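Local coordinates for protein macrolide 2'-phosphotransferase MphH (Brachybacterium faecium, PDB 5UXD) that probably transfers a phosphate group to the 2'-hydroxyl of macrolide antibiotics, and binds the macrolide azithromycin, at residues A[20-26]-A[38-43]; A[65-69]-A[216-220]; A[96-102]-A[201-207]. Where two conformers were deposited one is given. Numbering follows the deposited sequence.

Overall arrangement
From the N terminus, contact 1 closes first. It joins 20-26 to the nearby strand 35-42, in the sheet of the N-terminal lobe. Next along the chain, helix 59-72 supplies 65-69, which waits some 146 residues for 216-220 to complete contact 2. Within that span, 96-102 meets 201-207 in contact 3, so contact 3 is enclosed by contact 2. Contact 2 ties the N-terminal lobe helix to the loop that carries Asp216. Contact 3 makes the central pairing of the small sheet of strands 110-112, 99-104, 204-207 and 210-214. The two touch where Asp216 meets His203; both bind Mg(2+) in another crystal structure of this protein, though no metal is bound here. Contact 1 stands apart, its centre about 25 Å from that of contact 2 and about 22 Å from that of contact 3.

Contact 1: A[20-26]-A[38-43]; sequences DLDGGTL and AFARAH. With ZIT (azithromycin), chain I.
Segment 38-43 is mostly extended strand. Segment 20-26 pairs antiparallel with it at Leu21, then turns a corner through two overlapping type I turns, Asp22 to Thr25 and Gly23 to Leu26. Leu21 faces Ala42 as a non-hydrogen-bonded pair, CA to CA 4.2 Å. Hydrogen bonds flank it: His43 N to Asp20 O, 2.9 Å, and Asp22 N to Arg41 O, 2.8 Å.

The main hollow lies inside the corner. Leu21 (chi1 m) and Leu26 (chi1 t) form its walls, and the small methyl of Ala40 fits between them, its CB 3.9 Å from Leu21 CD1 and 3.9 Å from Leu26 CG. Ala38 CB lies 4.1 Å from Leu26 CD2. Leu7, Leu10, Leu11 and Ala14 of helix 7-16 cover the leucines.

Thr25 (chi1 p) plugs the gap left by the turn. Its OG1 donates to Asp22 O at 2.7 Å and accepts from Arg41 N at 2.8 Å. Asp22 OD1 receives Gly24 N at 3.3 Å, an Asx turn. The Arg41 guanidinium pairs with Asp47, and azithromycin C17 lies over one of its faces. His43 O is 3.4 Å from azithromycin C20, and Asp22 OD2 is 3.6 Å from C21. The corner belongs to the antiparallel sheet of a kinase-like N-terminal lobe, whose edge carries one of two azithromycin sites, lined here by Asp22, Ala42 and His43.

Contact 2: A[65-69]-A[216-220]; sequences EGRLL and DWTTA
Residues 65-69 form one full helical turn, with Leu69 N bonded to Glu65 O at 2.9 Å. Segment 216-220 is irregular. It starts at Asp216 with positive phi (54/78) and then makes a type I turn from Trp217 to Ala220, closed by a weak 3.4 Å bond from Ala220 N to Trp217 O. The backbones come closest at Glu65 and Thr218, CA to CA 5.8 Å. No direct hydrogen bond joins the segments.

Glu65, Leu68 and Leu69 meet the loop. Glu65 is stretched (chi1 and chi2 t), so its carboxylate reaches the start of the turn. One water bridges the two: it donates to Glu65 OE2 at 2.5 Å and accepts from Trp217 N at 3.0 Å. Glu65 OE1 also lies 3.4 Å from Thr218 CG2. Leu68 (t, p) places CD2 3.4 Å from Ala220 CB and 4.0 Å from Trp217 CB. Leu69 (m, t) brings CD2 to 3.5 Å from Trp217 CD1. The CA-to-CB bond of Asp216 points away from the helix. Its side chain touches His203; both bind Mg(2+) in another structure of this protein.

Glu65 OE1 makes a long, weak ion pair with Arg51 of strand 47-53, which may correspond to the lysine-glutamate pair of protein kinases. Trp217 NE1 bonds to Val214 O at the end of strand 210-214, and its ring meets His196 edge-to-face. The contact thus wedges helix 59-72 of the N-terminal lobe against the loop leaving strand 210-214.

Contact 3: A[96-102]-A[201-207]; sequences LPGSPGL and PAHTLVE
Leu205 (chi1 m, chi2 t) fills the apolar centre. Its CD1 lies 3.6 Å from Leu96 CB and its CD2 4.0 Å from Pro100 CG. At the other end, Leu102 packs CB against Pro201 CB at 4.0 Å and CD2 against Ala202 CB at 3.8 Å.

Around these, two antiparallel strands pair. Ser99 and Val206 form a hydrogen-bonded pair: Ser99 N to Val206 O, 3.2 Å, and Val206 N to Ser99 O, 2.7 Å. Pro100 and Leu205 are a non-hydrogen-bonded pair, CA to CA 4.3 Å. Gly101 N adds a weak 3.3 Å bond to Thr204 O. Gly98 has phi/psi 108/180, where a CB would clash.

At the polar edge, Glu207 OE2 comes within 3.8 Å of Pro97 CB. Before the strand, residues 201-202 form a 3-10 turn, and Thr204 OG1 donates to Pro201 O at 3.1 Å. Elsewhere Leu96 and Ala202 contact GDP and His203 binds Mg(2+); neither is bound here. The pairing is consistent with the linker and catalytic-loop region of a kinase-like fold.

Contact 1: A[20-26]-A[38-43]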
loop_
_atom_site.group_PDB
_atom_site.type_symbol
_atom_site.label_atom_id
_atom_site.label_comp_id
_atom_site.label_asym_id
_atom_site.label_seq_id
_atom_site.Cartn_x
_atom_site.Cartn_y
_atom_site.Cartn_z
ATOM N N ASP A 20 4.316 -29.417 1.414
ATOM C CA ASP A 20 4.298 -30.429 0.364
ATOM C C ASP A 20 3.301 -29.988 -0.703
ATOM O O ASP A 20 2.091 -29.962 -0.451
ATOM C CB ASP A 20 3.923 -31.795 0.938
ATOM C CG ASP A 20 4.899 -32.270 2.018
ATOM O OD1 ASP A 20 6.112 -31.984 1.900
ATOM O OD2 ASP A 20 4.452 -32.947 2.973
ATOM N N LEU A 21 3.812 -29.643 -1.888
ATOM C CA LEU A 21 3.024 -29.035 -2.952
ATOM C C LEU A 21 2.796 -29.991 -4.121
ATOM O O LEU A 21 3.638 -30.831 -4.446
ATOM C CB LEU A 21 3.707 -27.766 -3.471
ATOM C CG LEU A 21 3.973 -26.640 -2.470
ATOM C CD1 LEU A 21 4.780 -25.504 -3.112
ATOM C CD2 LEU A 21 2.677 -26.114 -1.870
ATOM N N ASP A 22 1.644 -29.834 -4.763
ATOM C CA ASP A 22 1.327 -30.526 -6.011
ATOM C C ASP A 22 1.977 -29.739 -7.141
ATOM O O ASP A 22 1.498 -28.668 -7.514
ATOM C CB ASP A 22 -0.184 -30.625 -6.184
ATOM C CG ASP A 22 -0.598 -31.265 -7.504
ATOM O OD1 ASP A 22 0.241 -31.883 -8.209
ATOM O OD2 ASP A 22 -1.800 -31.172 -7.830
ATOM N N GLY A 23 3.090 -30.262 -7.671
ATOM C CA GLY A 23 3.846 -29.536 -8.679
ATOM C C GLY A 23 3.066 -29.270 -9.949
ATOM O O GLY A 23 3.336 -28.296 -10.656
ATOM N N GLY A 24 2.080 -30.114 -10.247
ATOM C CA GLY A 24 1.236 -29.891 -11.403
ATOM C C GLY A 24 0.486 -28.578 -11.366
ATOM O O GLY A 24 0.064 -28.086 -12.417
ATOM N N THR A 25 0.318 -27.997 -10.181
ATOM C CA THR A 25 -0.412 -26.755 -10.007
ATOM C C THR A 25 0.498 -25.545 -9.872
ATOM O O THR A 25 -0.008 -24.432 -9.705
ATOM C CB THR A 25 -1.312 -26.835 -8.764
ATOM O OG1 THR A 25 -0.495 -26.784 -7.585
ATOM C CG2 THR A 25 -2.114 -28.114 -8.758
ATOM N N LEU A 26 1.818 -25.719 -9.917
ATOM C CA LEU A 26 2.711 -24.627 -9.552
ATOM C C LEU A 26 2.855 -23.643 -10.706
ATOM O O LEU A 26 3.069 -24.049 -11.851
ATOM C CB LEU A 26 4.078 -25.162 -9.138
ATOM C CG LEU A 26 4.801 -24.187 -8.216
ATOM C CD1 LEU A 26 5.522 -24.940 -7.118
ATOM C CD2 LEU A 26 5.759 -23.313 -9.014
ATOM N N ALA A 38 5.520 -17.570 -6.202
ATOM C CA ALA A 38 4.930 -18.786 -6.742
ATOM C C ALA A 38 3.605 -19.091 -6.051
ATOM O O ALA A 38 3.408 -18.779 -4.872
ATOM C CB ALA A 38 5.877 -19.995 -6.605
ATOM N N PHE A 39 2.698 -19.705 -6.808
ATOM C CA PHE A 39 1.411 -20.170 -6.309
ATOM C C PHE A 39 1.289 -21.662 -6.579
ATOM O O PHE A 39 1.576 -22.114 -7.690
ATOM C CB PHE A 39 0.241 -19.454 -6.996
ATOM C CG PHE A 39 0.402 -17.968 -7.082
ATOM C CD1 PHE A 39 -0.012 -17.156 -6.043
ATOM C CD2 PHE A 39 0.967 -17.382 -8.204
ATOM C CE1 PHE A 39 0.133 -15.786 -6.121
ATOM C CE2 PHE A 39 1.112 -16.005 -8.290
ATOM C CZ PHE A 39 0.698 -15.209 -7.249
ATOM N N ALA A 40 0.836 -22.422 -5.581
ATOM C CA ALA A 40 0.617 -23.846 -5.796
ATOM C C ALA A 40 -0.437 -24.341 -4.823
ATOM O O ALA A 40 -0.714 -23.704 -3.805
ATOM C CB ALA A 40 1.913 -24.660 -5.617
ATOM N N ARG A 41 -1.007 -25.495 -5.145
ATOM C CA ARG A 41 -1.885 -26.196 -4.221
ATOM C C ARG A 41 -1.073 -27.193 -3.405
ATOM O O ARG A 41 -0.195 -27.880 -3.936
ATOM C CB ARG A 41 -3.013 -26.900 -4.969
ATOM C CG ARG A 41 -4.159 -27.357 -4.079
ATOM C CD ARG A 41 -5.345 -27.866 -4.893
ATOM N NE ARG A 41 -5.396 -27.293 -6.236
ATOM C CZ ARG A 41 -6.175 -26.276 -6.589
ATOM N NH1 ARG A 41 -6.973 -25.695 -5.698
ATOM N NH2 ARG A 41 -6.152 -25.834 -7.839
ATOM N N ALA A 42 -1.356 -27.257 -2.107
ATOM C CA ALA A 42 -0.699 -28.247 -1.270
ATOM C C ALA A 42 -1.384 -29.604 -1.420
ATOM O O ALA A 42 -2.505 -29.715 -1.925
ATOM C CB ALA A 42 -0.691 -27.797 0.191
ATOM N N HIS A 43 -0.685 -30.656 -0.989
ATOM C CA HIS A 43 -1.200 -32.012 -1.144
ATOM C C HIS A 43 -2.529 -32.211 -0.427
ATOM O O HIS A 43 -3.291 -33.109 -0.799
ATOM C CB HIS A 43 -0.160 -33.024 -0.664
ATOM C CG HIS A 43 0.948 -33.250 -1.647
ATOM N ND1 HIS A 43 2.025 -34.070 -1.384
ATOM C CD2 HIS A 43 1.149 -32.752 -2.890
ATOM C CE1 HIS A 43 2.840 -34.071 -2.425
ATOM N NE2 HIS A 43 2.331 -33.279 -3.352
HETATM C C1 ZIT I . -7.821 -32.369 -8.791
HETATM C C2 ZIT I . -8.676 -31.688 -7.666
HETATM C C3 ZIT I . -9.069 -32.666 -6.568
HETATM C C4 ZIT I . -7.904 -33.465 -5.888
HETATM C C5 ZIT I . -7.143 -32.672 -4.786
HETATM C C6 ZIT I . -5.669 -33.008 -4.689
HETATM C C7 ZIT I . -5.414 -34.426 -4.126
HETATM C C8 ZIT I . -3.924 -34.864 -4.296
HETATM C C9 ZIT I . -3.768 -35.818 -5.512
HETATM N N10 ZIT I . -3.745 -35.020 -6.842
HETATM C C11 ZIT I . -4.409 -35.748 -7.900
HETATM C C12 ZIT I . -5.074 -34.774 -8.884
HETATM C C13 ZIT I . -6.247 -35.368 -9.667
HETATM C C14 ZIT I . -7.168 -34.252 -10.152
HETATM C C15 ZIT I . -8.056 -34.752 -11.274
HETATM C C16 ZIT I . -8.997 -33.593 -11.734
HETATM C C17 ZIT I . -7.947 -30.471 -7.197
HETATM C C18 ZIT I . -8.522 -34.717 -5.316
HETATM C C19 ZIT I . -5.002 -31.987 -3.754
HETATM C C20 ZIT I . -3.495 -35.556 -3.091
HETATM C C21 ZIT I . -2.361 -34.659 -7.182
HETATM C C22 ZIT I . -3.443 -36.673 -8.609
HETATM C C23 ZIT I . -7.033 -36.387 -8.819
HETATM O O1 ZIT I . -7.018 -31.720 -9.435
HETATM O O6 ZIT I . -5.088 -32.895 -5.977
HETATM O O12 ZIT I . -4.130 -34.317 -9.822
HETATM O O13 ZIT I . -5.736 -36.011 -10.839
HETATM O O14 ZIT I . -8.015 -33.829 -9.080
HETATM C C1A ZIT I . -8.771 -31.989 -3.148
HETATM C C2A ZIT I . -9.053 -32.126 -1.673
HETATM C C3A ZIT I . -10.169 -31.238 -1.266
HETATM C C4A ZIT I . -9.911 -29.831 -1.635
HETATM C C5A ZIT I . -9.611 -29.711 -3.133
HETATM C C6A ZIT I . -9.270 -28.332 -3.510
HETATM C C7A ZIT I . -11.480 -30.663 0.678
HETATM C C8A ZIT I . -9.195 -31.122 0.977
HETATM O O1A ZIT I . -7.708 -32.854 -3.491
HETATM O O2A ZIT I . -9.422 -33.483 -1.385
HETATM N N3A ZIT I . -10.385 -31.449 0.196
HETATM O O5A ZIT I . -8.496 -30.595 -3.532
HETATM C C1B ZIT I . -11.344 -33.151 -7.260
HETATM C C2B ZIT I . -12.151 -34.033 -8.187
HETATM C C3B ZIT I . -12.830 -35.205 -7.524
HETATM C C4B ZIT I . -13.439 -34.856 -6.208
HETATM C C5B ZIT I . -12.400 -34.242 -5.305
HETATM C C6B ZIT I . -12.973 -33.945 -3.939
HETATM C C7B ZIT I . -13.942 -35.750 -8.513
HETATM C C8B ZIT I . -11.093 -36.672 -8.355
HETATM O O1B ZIT I . -10.029 -33.625 -7.102
HETATM O O3B ZIT I . -11.872 -36.246 -7.256
HETATM O O4B ZIT I . -13.988 -36.027 -5.570
HETATM O O5B ZIT I . -11.943 -32.975 -5.896
#

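Contact 2: A[65-69]-A[216-220]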
loop_
_atom_site.group_PDB
_atom_site.type_symbol
_atom_site.label_atom_id
_atom_site.label_comp_id
_atom_site.label_asym_id
_atom_site.label_seq_id
_atom_site.Cartn_x
_atom_site.Cartn_y
_atom_site.Cartn_z
ATOM N N GLU A 65 7.330 -6.190 8.134
ATOM C CA GLU A 65 6.017 -6.552 7.618
ATOM C C GLU A 65 5.475 -7.787 8.321
ATOM O O GLU A 65 4.284 -7.855 8.645
ATOM C CB GLU A 65 6.105 -6.778 6.108
ATOM C CG GLU A 65 4.819 -7.287 5.474
ATOM C CD GLU A 65 4.961 -7.533 3.990
ATOM O OE1 GLU A 65 6.102 -7.764 3.526
ATOM O OE2 GLU A 65 3.932 -7.501 3.287
ATOM N N GLY A 66 6.341 -8.765 8.590
ATOM C CA GLY A 66 5.893 -9.950 9.299
ATOM C C GLY A 66 5.428 -9.637 10.706
ATOM O O GLY A 66 4.414 -10.164 11.166
ATOM N N ARG A 67 6.166 -8.778 11.412
ATOM C CA ARG A 67 5.749 -8.400 12.755
ATOM C C ARG A 67 4.442 -7.627 12.715
ATOM O O ARG A 67 3.569 -7.821 13.567
ATOM C CB ARG A 67 6.844 -7.579 13.441
ATOM C CG ARG A 67 8.066 -8.400 13.866
ATOM C CD ARG A 67 9.025 -7.595 14.760
ATOM N NE ARG A 67 9.725 -6.541 14.022
ATOM C CZ ARG A 67 10.884 -6.691 13.387
ATOM N NH1 ARG A 67 11.494 -7.867 13.361
ATOM N NH2 ARG A 67 11.429 -5.662 12.752
ATOM N N LEU A 68 4.284 -6.753 11.722
ATOM C CA LEU A 68 3.045 -5.998 11.591
ATOM C C LEU A 68 1.860 -6.925 11.335
ATOM O O LEU A 68 0.817 -6.812 11.990
ATOM C CB LEU A 68 3.189 -4.972 10.477
ATOM C CG LEU A 68 1.919 -4.177 10.255
ATOM C CD1 LEU A 68 1.684 -3.272 11.442
ATOM C CD2 LEU A 68 2.086 -3.403 8.994
ATOM N N LEU A 69 2.012 -7.861 10.392
ATOM C CA LEU A 69 0.921 -8.777 10.066
ATOM C C LEU A 69 0.516 -9.620 11.272
ATOM O O LEU A 69 -0.674 -9.883 11.488
ATOM C CB LEU A 69 1.330 -9.679 8.900
ATOM C CG LEU A 69 1.424 -9.015 7.528
ATOM C CD1 LEU A 69 2.037 -9.978 6.501
ATOM C CD2 LEU A 69 0.039 -8.556 7.102
ATOM N N ASP A 216 -0.219 -6.290 0.892
ATOM C CA ASP A 216 0.976 -5.467 0.669
ATOM C C ASP A 216 1.083 -4.345 1.702
ATOM O O ASP A 216 0.879 -3.174 1.416
ATOM C CB ASP A 216 0.989 -4.914 -0.768
ATOM C CG ASP A 216 0.677 -6.003 -1.801
ATOM O OD1 ASP A 216 1.310 -7.073 -1.806
ATOM O OD2 ASP A 216 -0.208 -5.757 -2.637
ATOM N N TRP A 217 1.536 -4.777 2.879
ATOM C CA TRP A 217 1.626 -3.929 4.061
ATOM C C TRP A 217 3.011 -3.310 4.263
ATOM O O TRP A 217 3.330 -2.878 5.380
ATOM C CB TRP A 217 1.223 -4.742 5.297
ATOM C CG TRP A 217 -0.258 -5.014 5.333
ATOM C CD1 TRP A 217 -0.910 -6.092 4.803
ATOM C CD2 TRP A 217 -1.265 -4.171 5.893
ATOM N NE1 TRP A 217 -2.265 -5.971 5.009
ATOM C CE2 TRP A 217 -2.509 -4.801 5.677
ATOM C CE3 TRP A 217 -1.239 -2.956 6.572
ATOM C CZ2 TRP A 217 -3.710 -4.256 6.115
ATOM C CZ3 TRP A 217 -2.434 -2.403 6.992
ATOM C CH2 TRP A 217 -3.655 -3.051 6.764
ATOM N N THR A 218 3.847 -3.245 3.220
ATOM C CA THR A 218 5.187 -2.684 3.423
ATOM C C THR A 218 5.188 -1.166 3.608
ATOM O O THR A 218 6.168 -0.628 4.127
ATOM C CB THR A 218 6.128 -3.063 2.270
ATOM O OG1 THR A 218 5.550 -2.699 1.008
ATOM C CG2 THR A 218 6.399 -4.566 2.289
ATOM N N THR A 219 4.130 -0.457 3.214
ATOM C CA THR A 219 4.107 0.998 3.356
ATOM C C THR A 219 3.492 1.461 4.671
ATOM O O THR A 219 3.318 2.675 4.870
ATOM C CB THR A 219 3.356 1.643 2.177
ATOM O OG1 THR A 219 2.060 1.043 2.027
ATOM C CG2 THR A 219 4.124 1.450 0.883
ATOM N N ALA A 220 3.152 0.534 5.566
ATOM C CA ALA A 220 2.454 0.901 6.791
ATOM C C ALA A 220 3.336 1.767 7.681
ATOM O O ALA A 220 4.560 1.615 7.715
ATOM C CB ALA A 220 2.024 -0.345 7.557
HETATM O O HOH W 1 1.489 -7.754 3.169
#

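Contact 3: A[96-102]-A[201-207]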
loop_
_atom_site.group_PDB
_atom_site.type_symbol
_atom_site.label_atom_id
_atom_site.label_comp_id
_atom_site.label_asym_id
_atom_site.label_seq_id
_atom_site.Cartn_x
_atom_site.Cartn_y
_atom_site.Cartn_z
ATOM N N LEU A 96 -5.320 -15.847 0.070
ATOM C CA LEU A 96 -6.508 -15.200 0.597
ATOM C C LEU A 96 -7.662 -15.280 -0.401
ATOM O O LEU A 96 -7.449 -15.224 -1.612
ATOM C CB LEU A 96 -6.195 -13.750 0.923
ATOM C CG LEU A 96 -5.222 -13.673 2.103
ATOM C CD1 LEU A 96 -4.953 -12.250 2.510
ATOM C CD2 LEU A 96 -5.801 -14.465 3.270
ATOM N N PRO A 97 -8.894 -15.402 0.085
ATOM C CA PRO A 97 -10.043 -15.490 -0.820
ATOM C C PRO A 97 -10.420 -14.141 -1.419
ATOM O O PRO A 97 -10.145 -13.076 -0.863
ATOM C CB PRO A 97 -11.157 -16.014 0.092
ATOM C CG PRO A 97 -10.831 -15.401 1.418
ATOM C CD PRO A 97 -9.312 -15.396 1.501
ATOM N N GLY A 98 -11.063 -14.204 -2.573
ATOM C CA GLY A 98 -11.574 -13.030 -3.254
ATOM C C GLY A 98 -10.756 -12.699 -4.491
ATOM O O GLY A 98 -9.773 -13.360 -4.825
ATOM N N SER A 99 -11.180 -11.633 -5.163
ATOM C CA SER A 99 -10.516 -11.184 -6.369
ATOM C C SER A 99 -9.981 -9.767 -6.192
ATOM O O SER A 99 -10.612 -8.940 -5.525
ATOM C CB SER A 99 -11.476 -11.231 -7.566
ATOM O OG SER A 99 -11.892 -12.560 -7.824
ATOM N N PRO A 100 -8.818 -9.459 -6.768
ATOM C CA PRO A 100 -8.265 -8.106 -6.629
ATOM C C PRO A 100 -9.199 -7.066 -7.232
ATOM O O PRO A 100 -9.777 -7.269 -8.301
ATOM C CB PRO A 100 -6.938 -8.184 -7.394
ATOM C CG PRO A 100 -6.630 -9.641 -7.496
ATOM C CD PRO A 100 -7.953 -10.324 -7.587
ATOM N N GLY A 101 -9.356 -5.947 -6.523
ATOM C CA GLY A 101 -10.184 -4.878 -7.040
ATOM C C GLY A 101 -9.629 -4.211 -8.277
ATOM O O GLY A 101 -10.365 -3.495 -8.962
ATOM N N LEU A 102 -8.353 -4.438 -8.575
ATOM C CA LEU A 102 -7.690 -3.873 -9.741
ATOM C C LEU A 102 -6.511 -4.773 -10.071
ATOM O O LEU A 102 -5.698 -5.073 -9.190
ATOM C CB LEU A 102 -7.224 -2.437 -9.457
ATOM C CG LEU A 102 -6.546 -1.575 -10.524
ATOM C CD1 LEU A 102 -6.725 -0.105 -10.179
ATOM C CD2 LEU A 102 -5.061 -1.892 -10.660
ATOM N N PRO A 201 -7.574 0.037 -4.855
ATOM C CA PRO A 201 -8.143 -1.298 -5.125
ATOM C C PRO A 201 -7.139 -2.381 -5.504
ATOM O O PRO A 201 -7.431 -3.567 -5.301
ATOM C CB PRO A 201 -9.125 -1.016 -6.266
ATOM C CG PRO A 201 -9.621 0.351 -5.967
ATOM C CD PRO A 201 -8.413 1.099 -5.448
ATOM N N ALA A 202 -5.969 -2.027 -6.042
ATOM C CA ALA A 202 -4.977 -3.055 -6.345
ATOM C C ALA A 202 -4.462 -3.760 -5.094
ATOM O O ALA A 202 -3.897 -4.852 -5.204
ATOM C CB ALA A 202 -3.801 -2.454 -7.108
ATOM N N HIS A 203 -4.621 -3.159 -3.911
ATOM C CA HIS A 203 -4.166 -3.774 -2.671
ATOM C C HIS A 203 -5.316 -4.317 -1.834
ATOM O O HIS A 203 -5.154 -4.551 -0.632
ATOM C CB HIS A 203 -3.335 -2.780 -1.866
ATOM C CG HIS A 203 -2.045 -2.435 -2.529
ATOM N ND1 HIS A 203 -1.516 -1.166 -2.525
ATOM C CD2 HIS A 203 -1.185 -3.202 -3.246
ATOM C CE1 HIS A 203 -0.374 -1.166 -3.194
ATOM N NE2 HIS A 203 -0.152 -2.389 -3.644
ATOM N N THR A 204 -6.484 -4.493 -2.436
ATOM C CA THR A 204 -7.601 -5.132 -1.768
ATOM C C THR A 204 -8.003 -6.389 -2.533
ATOM O O THR A 204 -7.666 -6.576 -3.708
ATOM C CB THR A 204 -8.806 -4.184 -1.639
ATOM O OG1 THR A 204 -9.370 -3.947 -2.935
ATOM C CG2 THR A 204 -8.400 -2.845 -1.018
ATOM N N LEU A 205 -8.695 -7.278 -1.837
ATOM C CA LEU A 205 -9.473 -8.294 -2.519
ATOM C C LEU A 205 -10.932 -8.049 -2.192
ATOM O O LEU A 205 -11.268 -7.656 -1.062
ATOM C CB LEU A 205 -9.069 -9.716 -2.118
ATOM C CG LEU A 205 -7.570 -10.027 -2.141
ATOM C CD1 LEU A 205 -7.292 -11.403 -1.565
ATOM C CD2 LEU A 205 -7.032 -9.914 -3.551
ATOM N N VAL A 206 -11.773 -8.255 -3.196
ATOM C CA VAL A 206 -13.177 -7.900 -3.083
ATOM C C VAL A 206 -14.043 -9.114 -3.369
ATOM O O VAL A 206 -13.694 -9.998 -4.160
ATOM C CB VAL A 206 -13.574 -6.730 -4.016
ATOM C CG1 VAL A 206 -12.944 -5.420 -3.540
ATOM C CG2 VAL A 206 -13.190 -7.031 -5.453
ATOM N N GLU A 207 -15.179 -9.153 -2.683
ATOM C CA GLU A 207 -16.237 -10.119 -2.944
ATOM C C GLU A 207 -17.560 -9.377 -2.831
ATOM O O GLU A 207 -17.845 -8.789 -1.782
ATOM C CB GLU A 207 -16.178 -11.291 -1.956
ATOM C CG GLU A 207 -14.917 -12.155 -2.071
ATOM C CD GLU A 207 -14.999 -13.438 -1.255
ATOM O OE1 GLU A 207 -15.870 -13.531 -0.367
ATOM O OE2 GLU A 207 -14.195 -14.360 -1.506
#